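PDB 5J92: putative alpha KG dependent 2,4-D dioxygenase, which binds iron(II) and probably acts as a 2-oxoglutarate-dependent dioxygenase of the TfdA/TauD family. Local coordinates for residues H17-A22 / F151-A156; P131-F136 / D265-M270. One frame throughout, in Å; residues are numbered along the deposited sequence.

Contact 1. Residues H17-A22 / F151-A156; sequences HPFIAA and FADMRA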
loop_
_atom_site.group_PDB
_atom_site.type_symbol
_atom_site.label_atom_id
_atom_site.label_comp_id
_atom_site.label_asym_id
_atom_site.label_seq_id
_atom_site.Cartn_x
_atom_site.Cartn_y
_atom_site.Cartn_z
ATOM N N HIS A 17 -21.445 -10.360 -4.242
ATOM C CA HIS A 17 -20.689 -9.366 -4.976
ATOM C C HIS A 17 -20.928 -9.709 -6.437
ATOM O O HIS A 17 -21.177 -10.881 -6.748
ATOM C CB HIS A 17 -19.189 -9.445 -4.616
ATOM C CG HIS A 17 -18.334 -8.428 -5.298
ATOM N ND1 HIS A 17 -17.840 -8.607 -6.572
ATOM C CD2 HIS A 17 -17.865 -7.228 -4.877
ATOM C CE1 HIS A 17 -17.123 -7.551 -6.917
ATOM N NE2 HIS A 17 -17.113 -6.704 -5.901
ATOM N N PRO A 18 -20.933 -8.737 -7.340
ATOM C CA PRO A 18 -21.266 -9.081 -8.735
ATOM C C PRO A 18 -20.338 -10.131 -9.344
ATOM O O PRO A 18 -20.776 -10.897 -10.212
ATOM C CB PRO A 18 -21.185 -7.729 -9.466
ATOM C CG PRO A 18 -20.478 -6.813 -8.517
ATOM C CD PRO A 18 -20.818 -7.284 -7.144
ATOM N N PHE A 19 -19.083 -10.221 -8.916
ATOM C CA PHE A 19 -18.224 -11.214 -9.558
ATOM C C PHE A 19 -17.175 -11.879 -8.672
ATOM O O PHE A 19 -16.494 -12.787 -9.159
ATOM C CB PHE A 19 -17.538 -10.583 -10.790
ATOM C CG PHE A 19 -16.847 -9.268 -10.524
ATOM C CD1 PHE A 19 -15.588 -9.230 -9.931
ATOM C CD2 PHE A 19 -17.427 -8.069 -10.926
ATOM C CE1 PHE A 19 -14.927 -8.020 -9.714
ATOM C CE2 PHE A 19 -16.780 -6.852 -10.711
ATOM C CZ PHE A 19 -15.519 -6.826 -10.101
ATOM N N ILE A 20 -17.018 -11.496 -7.410
ATOM C CA ILE A 20 -15.988 -12.088 -6.554
ATOM C C ILE A 20 -16.543 -13.217 -5.696
ATOM O O ILE A 20 -15.889 -14.245 -5.521
ATOM C CB ILE A 20 -15.332 -11.015 -5.663
ATOM C CG1 ILE A 20 -14.619 -9.970 -6.517
ATOM C CG2 ILE A 20 -14.351 -11.685 -4.678
ATOM C CD1 ILE A 20 -14.079 -8.807 -5.708
ATOM N N ALA A 21 -17.730 -13.029 -5.119
ATOM C CA ALA A 21 -18.191 -13.888 -4.042
ATOM C C ALA A 21 -19.665 -14.215 -4.209
ATOM O O ALA A 21 -20.453 -13.393 -4.688
ATOM C CB ALA A 21 -17.971 -13.228 -2.669
ATOM N N ALA A 22 -20.030 -15.423 -3.787
ATOM C CA ALA A 22 -21.420 -15.852 -3.798
ATOM C C ALA A 22 -21.659 -16.826 -2.656
ATOM O O ALA A 22 -20.781 -17.624 -2.306
ATOM C CB ALA A 22 -21.800 -16.526 -5.120
ATOM N N PHE A 151 -11.071 -9.897 -0.098
ATOM C CA PHE A 151 -10.647 -10.659 -1.264
ATOM C C PHE A 151 -10.521 -9.715 -2.443
ATOM O O PHE A 151 -11.449 -8.952 -2.731
ATOM C CB PHE A 151 -11.634 -11.795 -1.585
ATOM C CG PHE A 151 -11.786 -12.787 -0.471
ATOM C CD1 PHE A 151 -10.915 -13.861 -0.371
ATOM C CD2 PHE A 151 -12.783 -12.629 0.494
ATOM C CE1 PHE A 151 -11.035 -14.785 0.664
ATOM C CE2 PHE A 151 -12.915 -13.541 1.534
ATOM C CZ PHE A 151 -12.034 -14.626 1.618
ATOM N N ALA A 152 -9.385 -9.776 -3.128
ATOM C CA ALA A 152 -9.111 -8.923 -4.274
ATOM C C ALA A 152 -9.056 -9.772 -5.535
ATOM O O ALA A 152 -8.298 -10.750 -5.603
ATOM C CB ALA A 152 -7.813 -8.142 -4.076
ATOM N N ASP A 153 -9.859 -9.397 -6.527
ATOM C CA ASP A 153 -10.008 -10.189 -7.751
ATOM C C ASP A 153 -8.854 -9.896 -8.711
ATOM O O ASP A 153 -8.805 -8.823 -9.322
ATOM C CB ASP A 153 -11.355 -9.883 -8.398
ATOM C CG ASP A 153 -11.686 -10.829 -9.564
ATOM O OD1 ASP A 153 -10.755 -11.451 -10.139
ATOM O OD2 ASP A 153 -12.894 -10.929 -9.897
ATOM N N MET A 154 -7.919 -10.844 -8.842
ATOM C CA MET A 154 -6.780 -10.673 -9.744
ATOM C C MET A 154 -7.152 -10.823 -11.221
ATOM O O MET A 154 -6.363 -10.414 -12.089
ATOM C CB MET A 154 -5.674 -11.681 -9.403
ATOM C CG MET A 154 -5.078 -11.518 -8.002
ATOM S SD MET A 154 -4.350 -9.890 -7.742
ATOM C CE MET A 154 -5.642 -9.077 -6.852
ATOM N N ARG A 155 -8.292 -11.453 -11.526
ATOM C CA ARG A 155 -8.775 -11.497 -12.909
ATOM C C ARG A 155 -9.289 -10.127 -13.332
ATOM O O ARG A 155 -8.928 -9.615 -14.401
ATOM C CB ARG A 155 -9.892 -12.538 -13.053
ATOM C CG ARG A 155 -9.655 -13.837 -12.304
ATOM C CD ARG A 155 -10.950 -14.616 -12.140
ATOM N NE ARG A 155 -11.952 -13.825 -11.406
ATOM C CZ ARG A 155 -13.221 -14.187 -11.218
ATOM N NH1 ARG A 155 -13.672 -15.346 -11.702
ATOM N NH2 ARG A 155 -14.040 -13.391 -10.526
ATOM N N ALA A 156 -10.154 -9.531 -12.500
ATOM C CA ALA A 156 -10.671 -8.200 -12.777
ATOM C C ALA A 156 -9.538 -7.187 -12.859
ATOM O O ALA A 156 -9.544 -6.302 -13.722
ATOM C CB ALA A 156 -11.677 -7.793 -11.689
#

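Contact 2. Residues P131-F136 / D265-M270; sequences PARYSF and DNRALM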
loop_
_atom_site.group_PDB
_atom_site.type_symbol
_atom_site.label_atom_id
_atom_site.label_comp_id
_atom_site.label_asym_id
_atom_site.label_seq_id
_atom_site.Cartn_x
_atom_site.Cartn_y
_atom_site.Cartn_z
ATOM N N PRO A 131 1.798 -24.199 -4.864
ATOM C CA PRO A 131 1.008 -23.356 -3.960
ATOM C C PRO A 131 -0.366 -23.958 -3.682
ATOM O O PRO A 131 -0.698 -25.063 -4.116
ATOM C CB PRO A 131 0.882 -22.031 -4.727
ATOM C CG PRO A 131 1.863 -22.132 -5.858
ATOM C CD PRO A 131 1.937 -23.575 -6.185
ATOM N N ALA A 132 -1.170 -23.189 -2.947
ATOM C CA ALA A 132 -2.496 -23.625 -2.556
ATOM C C ALA A 132 -3.448 -23.568 -3.739
ATOM O O ALA A 132 -3.280 -22.765 -4.662
ATOM C CB ALA A 132 -3.050 -22.738 -1.434
ATOM N N ARG A 133 -4.444 -24.451 -3.713
ATOM C CA ARG A 133 -5.561 -24.334 -4.641
ATOM C C ARG A 133 -6.683 -23.577 -3.928
ATOM O O ARG A 133 -6.686 -22.350 -3.910
ATOM C CB ARG A 133 -6.019 -25.711 -5.120
ATOM C CG ARG A 133 -7.120 -25.673 -6.179
ATOM C CD ARG A 133 -7.392 -27.062 -6.734
ATOM N NE ARG A 133 -6.286 -27.535 -7.567
ATOM C CZ ARG A 133 -6.143 -28.785 -7.991
ATOM N NH1 ARG A 133 -7.032 -29.713 -7.657
ATOM N NH2 ARG A 133 -5.106 -29.109 -8.753
ATOM N N TYR A 134 -7.603 -24.290 -3.297
ATOM C CA TYR A 134 -8.649 -23.686 -2.488
ATOM C C TYR A 134 -8.222 -23.653 -1.028
ATOM O O TYR A 134 -7.651 -24.622 -0.513
ATOM C CB TYR A 134 -9.952 -24.466 -2.604
ATOM C CG TYR A 134 -10.537 -24.547 -3.998
ATOM C CD1 TYR A 134 -11.301 -23.505 -4.504
ATOM C CD2 TYR A 134 -10.337 -25.671 -4.803
ATOM C CE1 TYR A 134 -11.850 -23.566 -5.768
ATOM C CE2 TYR A 134 -10.878 -25.742 -6.080
ATOM C CZ TYR A 134 -11.641 -24.684 -6.552
ATOM O OH TYR A 134 -12.205 -24.718 -7.808
ATOM N N SER A 135 -8.528 -22.549 -0.358
ATOM C CA SER A 135 -8.428 -22.460 1.091
ATOM C C SER A 135 -9.832 -22.410 1.680
ATOM O O SER A 135 -10.776 -21.957 1.027
ATOM C CB SER A 135 -7.618 -21.229 1.514
ATOM O OG SER A 135 -6.259 -21.334 1.093
ATOM N N PHE A 136 -9.972 -22.905 2.914
ATOM C CA PHE A 136 -11.259 -23.014 3.589
ATOM C C PHE A 136 -11.131 -22.470 5.003
ATOM O O PHE A 136 -10.169 -22.789 5.715
ATOM C CB PHE A 136 -11.746 -24.470 3.648
ATOM C CG PHE A 136 -11.765 -25.173 2.315
ATOM C CD1 PHE A 136 -10.588 -25.659 1.749
ATOM C CD2 PHE A 136 -12.964 -25.368 1.637
ATOM C CE1 PHE A 136 -10.597 -26.302 0.531
ATOM C CE2 PHE A 136 -12.985 -26.015 0.410
ATOM C CZ PHE A 136 -11.799 -26.497 -0.140
ATOM N N ASP A 265 -10.530 -19.490 -3.985
ATOM C CA ASP A 265 -9.597 -20.015 -4.984
ATOM C C ASP A 265 -8.381 -19.091 -5.027
ATOM O O ASP A 265 -8.441 -17.984 -5.562
ATOM C CB ASP A 265 -10.308 -20.131 -6.331
ATOM C CG ASP A 265 -9.486 -20.876 -7.389
ATOM O OD1 ASP A 265 -8.261 -21.050 -7.197
ATOM O OD2 ASP A 265 -10.086 -21.303 -8.406
ATOM N N ASN A 266 -7.269 -19.543 -4.438
ATOM C CA ASN A 266 -6.046 -18.750 -4.441
ATOM C C ASN A 266 -5.495 -18.512 -5.844
ATOM O O ASN A 266 -4.684 -17.599 -6.031
ATOM C CB ASN A 266 -4.988 -19.424 -3.563
ATOM C CG ASN A 266 -5.378 -19.431 -2.097
ATOM O OD1 ASN A 266 -5.224 -18.430 -1.420
ATOM N ND2 ASN A 266 -5.891 -20.555 -1.609
ATOM N N ARG A 267 -5.924 -19.299 -6.833
ATOM C CA ARG A 267 -5.446 -19.141 -8.204
ATOM C C ARG A 267 -5.981 -17.887 -8.876
ATOM O O ARG A 267 -5.494 -17.540 -9.954
ATOM C CB ARG A 267 -5.830 -20.366 -9.040
ATOM C CG ARG A 267 -5.292 -21.677 -8.480
ATOM C CD ARG A 267 -5.893 -22.885 -9.178
ATOM N NE ARG A 267 -7.322 -23.036 -8.907
ATOM C CZ ARG A 267 -8.028 -24.106 -9.254
ATOM N NH1 ARG A 267 -7.427 -25.114 -9.886
ATOM N NH2 ARG A 267 -9.325 -24.172 -8.972
ATOM N N ALA A 268 -6.960 -17.203 -8.264
ATOM C CA ALA A 268 -7.572 -16.017 -8.844
ATOM C C ALA A 268 -7.603 -14.828 -7.893
ATOM O O ALA A 268 -8.186 -13.798 -8.237
ATOM C CB ALA A 268 -9.010 -16.325 -9.294
ATOM N N LEU A 269 -7.015 -14.940 -6.706
ATOM C CA LEU A 269 -7.258 -13.942 -5.680
ATOM C C LEU A 269 -5.998 -13.622 -4.902
ATOM O O LEU A 269 -5.018 -14.368 -4.910
ATOM C CB LEU A 269 -8.310 -14.412 -4.662
ATOM C CG LEU A 269 -9.697 -14.725 -5.195
ATOM C CD1 LEU A 269 -10.404 -15.621 -4.230
ATOM C CD2 LEU A 269 -10.443 -13.391 -5.367
ATOM N N MET A 270 -6.074 -12.492 -4.215
ATOM C CA MET A 270 -5.326 -12.221 -3.009
ATOM C C MET A 270 -6.361 -12.049 -1.911
ATOM O O MET A 270 -7.540 -11.766 -2.181
ATOM C CB MET A 270 -4.457 -10.961 -3.136
ATOM C CG MET A 270 -3.124 -11.178 -3.860
ATOM S SD MET A 270 -1.979 -9.813 -3.628
ATOM C CE MET A 270 -2.978 -8.427 -4.131
#

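Contact 1. Residues H17-A22 / F151-A156
Phe19 turns one edge of its ring to the carboxylate of Asp153, Phe19 CD1 lying 3.2 Å from Asp153 OD2, with the two planes 55° apart. Phe19 CE1 also touches Ala156 CB at 3.8 Å. A chi1 of 51° tucks Phe19 CG over its own backbone, flanked by N and C, and His17 CE1 sits over the centre of one ring face. The rotation of the His17 ring is set by the backbone N-H groups of Phe19 and Ile20, which its ND1 accepts somewhat out of the ring plane.

Arg155, bent at chi3, grips Asp153 side-on: NE meets the syn lone pair of OD1, and Arg155 NH2 forms a salt bridge to Asp153 OD2 at 2.8 Å. Arg155 NH2 also reaches across to Phe19 O in a bent hydrogen bond of 2.9 Å, in the guanidinium plane but above the carbonyl plane. Asp153 OD1 also accepts from Ala156 N, so this carboxylate both N-caps the helix and orients the arginine. Ile20 slides past it, Ile20 CG1 3.8 Å from Asp153 CB.

The turn before strand 21-25 thus rests on the junction of strand 149-153 and helix 154-159, with Tyr252 of strand 251-254 and Val50 of strand 50-53 packed against Ile20 and Phe151.

Contact 2. Residues P131-F136 / D265-M270
An Asx turn at Asp265 carries the chain out of strand 261-265 beside strand 132-139, in the double-stranded beta-helix core expected of the TauD/TfdA dioxygenases. Tyr134 and Asp265 form an antiparallel non-hydrogen-bonded pair, their CA atoms 4.5 Å apart.

Asp265 CG stands anti to the backbone N (chi1 -171°), which brings OD1 to Arg267 N and closes the turn. Arg267 then bends at chi3 (-67°) and folds back on the same carboxylate, Arg267 NE to the syn lone pair of Asp265 OD1 at 2.8 Å and NH2 to OD2 from above the carboxylate plane; OD2 is also hydrogen-bonded to His209 NE2. Arg133, with CG anti to its N, runs alongside Arg267 and lays its CG over the centre of that guanidinium's face. The two cationic groups come close, Arg133 NE to Arg267 NH1 at 3.5 Å, and the salt bridge from Arg133 NE to Asp292 probably offsets their repulsion. Tyr134 OH comes to the edge of the Arg267 guanidinium, 3.2 Å from Arg267 NH2, at an angle too poor for a hydrogen bond, with ring and guanidinium planes 70° apart; the Tyr134 hydroxyl pairs instead with Ser45 OG.

Next in the chain, Asn266 belongs to the second shell of the iron site. Its OD1 accepts from the backbone N of the iron ligand Asp124, while Ser135 OG is hydrogen-bonded to Asp124 OD2. Arg133 O receives two bonds, from Asn266 N nearly along the C=O axis and from ND2 above the carbonyl plane. Asn266 ND2 makes a second bond within its amide plane, to Ser135 OG at 2.8 Å.

From the N terminus the chain passes 17-22, then 131-136, then returns at 151-156 to close contact 1 over 128 intervening residues. Contact 2 closes when 265-270 comes back to 131-136, across a loop of equal length. The segments alternate, so the two loops cross rather than nest. Contact 1 ties the N-terminal turn to the end of strand 149-153 and the start of helix 154-159; contact 2 ties strand 132-139 to the end of strand 261-265 and the turn into strand 269-273, bridging two sheets. Strands 149-153 and 269-273 are neighbours, Ala152 N lying 2.9 Å from Met270 O, a probable hydrogen bond; just beyond the sheet, Arg155 CD packs on Ala268 CB.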